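Local coordinates for nitrogenase iron-molybdenum cofactor biosynthesis protein NifB (Methanothermobacter thermautotrophicus, PDB 7JMA) that probably carries out the radical SAM-dependent carbide insertion that fuses two [4Fe-4S] clusters into the [8Fe-9S-C] precursor of the nitrogenase cofactor, at residues E179-L184 / I189-N194. Sequence-based numbering, arbitrary orientation.
Sequences EGIEKL and IIVKVN
The return half of a beta-alpha-beta crossover, from strand 137-141 through helix 166-186 to the adjacent parallel strand 190-197 of the TIM-barrel-like radical SAM fold, brings Leu184 and Ile189 together where the helix hands over to the strand. Their backbones are joined by one bond, Ile189 N to Leu184 O at 3.2 Å. With an N-H...O angle of 148° and the donor 40° out of the carbonyl plane, this bond is bent and misses the lone-pair direction. On the same two residues, methyls CD2 of Leu184 and CD1 of Ile189 touch at 3.7 Å. The segment axes run at 151° to each other and approach to 8.5 Å, as expected of a helix laid nearly antiparallel over a strand of the parallel sheet. Val191, whose side chain points at the helix, is wedged between two helical residues one turn apart. Its CG2, lying beside the backbone N, sits 3.6 Å from Leu184 CB, while CG1, anti to that N, meets Ile181 CG2 at 3.9 Å and stays close to CG1 of the same isoleucine. With an alanine at Val191, both methyls are lost and a gap is likely to open between strand 190-197 and the helix, beneath Ile181 and Leu184. Farther along the strand, Ile181 CD1 meets Val193 CG2 at 4.0 Å, the two side chains crossing at about a right angle. All five touching residues are buried, and neighbouring helices extend the apolar layer: Leu184 also packs on Leu123, Ala127 and Leu130 of helix 123-132, Ile181 and Val193 on Val213 of helix 206-216. Strand 137-141 flanks the contact through Val138, which touches both Leu184 and Ile189. The Ile189 side chain lies about 8 Å from that of Cys115, a ligand of a [4Fe-4S] cluster absent from this apo model.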
loop_
_atom_site.group_PDB
_atom_site.type_symbol
_atom_site.label_atom_id
_atom_site.label_comp_id
_atom_site.label_asym_id
_atom_site.label_seq_id
_atom_site.Cartn_x
_atom_site.Cartn_y
_atom_site.Cartn_z
ATOM N N GLU A 179 0.485 12.893 -1.559
ATOM C CA GLU A 179 0.910 13.418 -2.851
ATOM C C GLU A 179 1.094 12.292 -3.857
ATOM O O GLU A 179 0.812 12.462 -5.056
ATOM C CB GLU A 179 2.210 14.206 -2.694
ATOM N N GLY A 180 1.579 11.139 -3.383
ATOM C CA GLY A 180 1.776 10.004 -4.265
ATOM C C GLY A 180 0.475 9.480 -4.848
ATOM O O GLY A 180 0.431 9.043 -5.999
ATOM N N ILE A 181 -0.587 9.470 -4.041
ATOM C CA ILE A 181 -1.902 9.083 -4.542
ATOM C C ILE A 181 -2.279 9.972 -5.714
ATOM O O ILE A 181 -2.749 9.497 -6.758
ATOM C CB ILE A 181 -2.953 9.161 -3.416
ATOM C CG1 ILE A 181 -2.699 8.084 -2.354
ATOM C CG2 ILE A 181 -4.370 9.017 -3.971
ATOM C CD1 ILE A 181 -3.616 8.245 -1.143
ATOM N N GLU A 182 -2.078 11.286 -5.565
ATOM C CA GLU A 182 -2.524 12.139 -6.667
ATOM C C GLU A 182 -1.632 11.973 -7.890
ATOM O O GLU A 182 -2.117 12.034 -9.019
ATOM C CB GLU A 182 -2.614 13.607 -6.253
ATOM C CG GLU A 182 -1.699 14.121 -5.216
ATOM C CD GLU A 182 -2.100 15.521 -4.760
ATOM O OE1 GLU A 182 -2.205 15.751 -3.536
ATOM O OE2 GLU A 182 -2.324 16.389 -5.631
ATOM N N LYS A 183 -0.337 11.728 -7.694
ATOM C CA LYS A 183 0.546 11.516 -8.839
ATOM C C LYS A 183 0.212 10.232 -9.581
ATOM O O LYS A 183 0.298 10.187 -10.813
ATOM C CB LYS A 183 2.006 11.486 -8.375
ATOM C CG LYS A 183 2.551 12.886 -8.068
ATOM C CD LYS A 183 4.046 12.858 -7.738
ATOM C CE LYS A 183 4.890 12.821 -8.997
ATOM N NZ LYS A 183 6.130 13.633 -8.848
ATOM N N LEU A 184 -0.118 9.161 -8.851
ATOM C CA LEU A 184 -0.570 7.939 -9.510
ATOM C C LEU A 184 -1.885 8.175 -10.235
ATOM O O LEU A 184 -2.039 7.813 -11.409
ATOM C CB LEU A 184 -0.778 6.821 -8.496
ATOM C CG LEU A 184 0.500 6.308 -7.830
ATOM C CD1 LEU A 184 0.078 5.249 -6.836
ATOM C CD2 LEU A 184 1.465 5.762 -8.869
ATOM N N ILE A 189 -3.333 5.361 -13.057
ATOM C CA ILE A 189 -3.168 4.168 -12.244
ATOM C C ILE A 189 -4.277 4.137 -11.207
ATOM O O ILE A 189 -4.535 5.148 -10.543
ATOM C CB ILE A 189 -1.790 4.164 -11.570
ATOM C CG1 ILE A 189 -0.711 4.001 -12.650
ATOM C CG2 ILE A 189 -1.770 3.119 -10.480
ATOM C CD1 ILE A 189 0.709 4.317 -12.179
ATOM N N ILE A 190 -4.940 2.990 -11.074
ATOM C CA ILE A 190 -6.015 2.854 -10.095
ATOM C C ILE A 190 -5.405 2.832 -8.705
ATOM O O ILE A 190 -4.546 1.994 -8.418
ATOM C CB ILE A 190 -6.820 1.578 -10.339
ATOM C CG1 ILE A 190 -7.449 1.584 -11.743
ATOM C CG2 ILE A 190 -7.859 1.367 -9.236
ATOM C CD1 ILE A 190 -7.933 0.215 -12.140
ATOM N N VAL A 191 -5.850 3.731 -7.829
ATOM C CA VAL A 191 -5.313 3.774 -6.463
ATOM C C VAL A 191 -6.345 3.186 -5.525
ATOM O O VAL A 191 -7.484 3.675 -5.443
ATOM C CB VAL A 191 -4.926 5.197 -6.034
ATOM C CG1 VAL A 191 -4.382 5.169 -4.576
ATOM C CG2 VAL A 191 -3.897 5.757 -6.952
ATOM N N LYS A 192 -5.946 2.138 -4.813
ATOM C CA LYS A 192 -6.734 1.557 -3.746
ATOM C C LYS A 192 -6.051 1.915 -2.434
ATOM O O LYS A 192 -4.824 1.870 -2.344
ATOM C CB LYS A 192 -6.825 0.041 -3.899
ATOM C CG LYS A 192 -7.385 -0.380 -5.260
ATOM C CD LYS A 192 -7.442 -1.892 -5.407
ATOM C CE LYS A 192 -8.115 -2.296 -6.720
ATOM N NZ LYS A 192 -7.885 -3.735 -7.059
ATOM N N VAL A 193 -6.824 2.307 -1.430
ATOM C CA VAL A 193 -6.251 2.678 -0.137
ATOM C C VAL A 193 -6.632 1.619 0.883
ATOM O O VAL A 193 -7.816 1.296 1.042
ATOM C CB VAL A 193 -6.699 4.087 0.298
ATOM C CG1 VAL A 193 -6.347 4.355 1.769
ATOM C CG2 VAL A 193 -6.025 5.135 -0.592
ATOM N N ASN A 194 -5.619 1.057 1.554
ATOM C CA ASN A 194 -5.815 0.181 2.697
ATOM C C ASN A 194 -5.677 1.012 3.965
ATOM O O ASN A 194 -4.739 1.808 4.088
ATOM C CB ASN A 194 -4.782 -0.955 2.719
ATOM C CG ASN A 194 -5.161 -2.113 1.819
ATOM O OD1 ASN A 194 -6.138 -2.044 1.071
ATOM N ND2 ASN A 194 -4.377 -3.176 1.871
#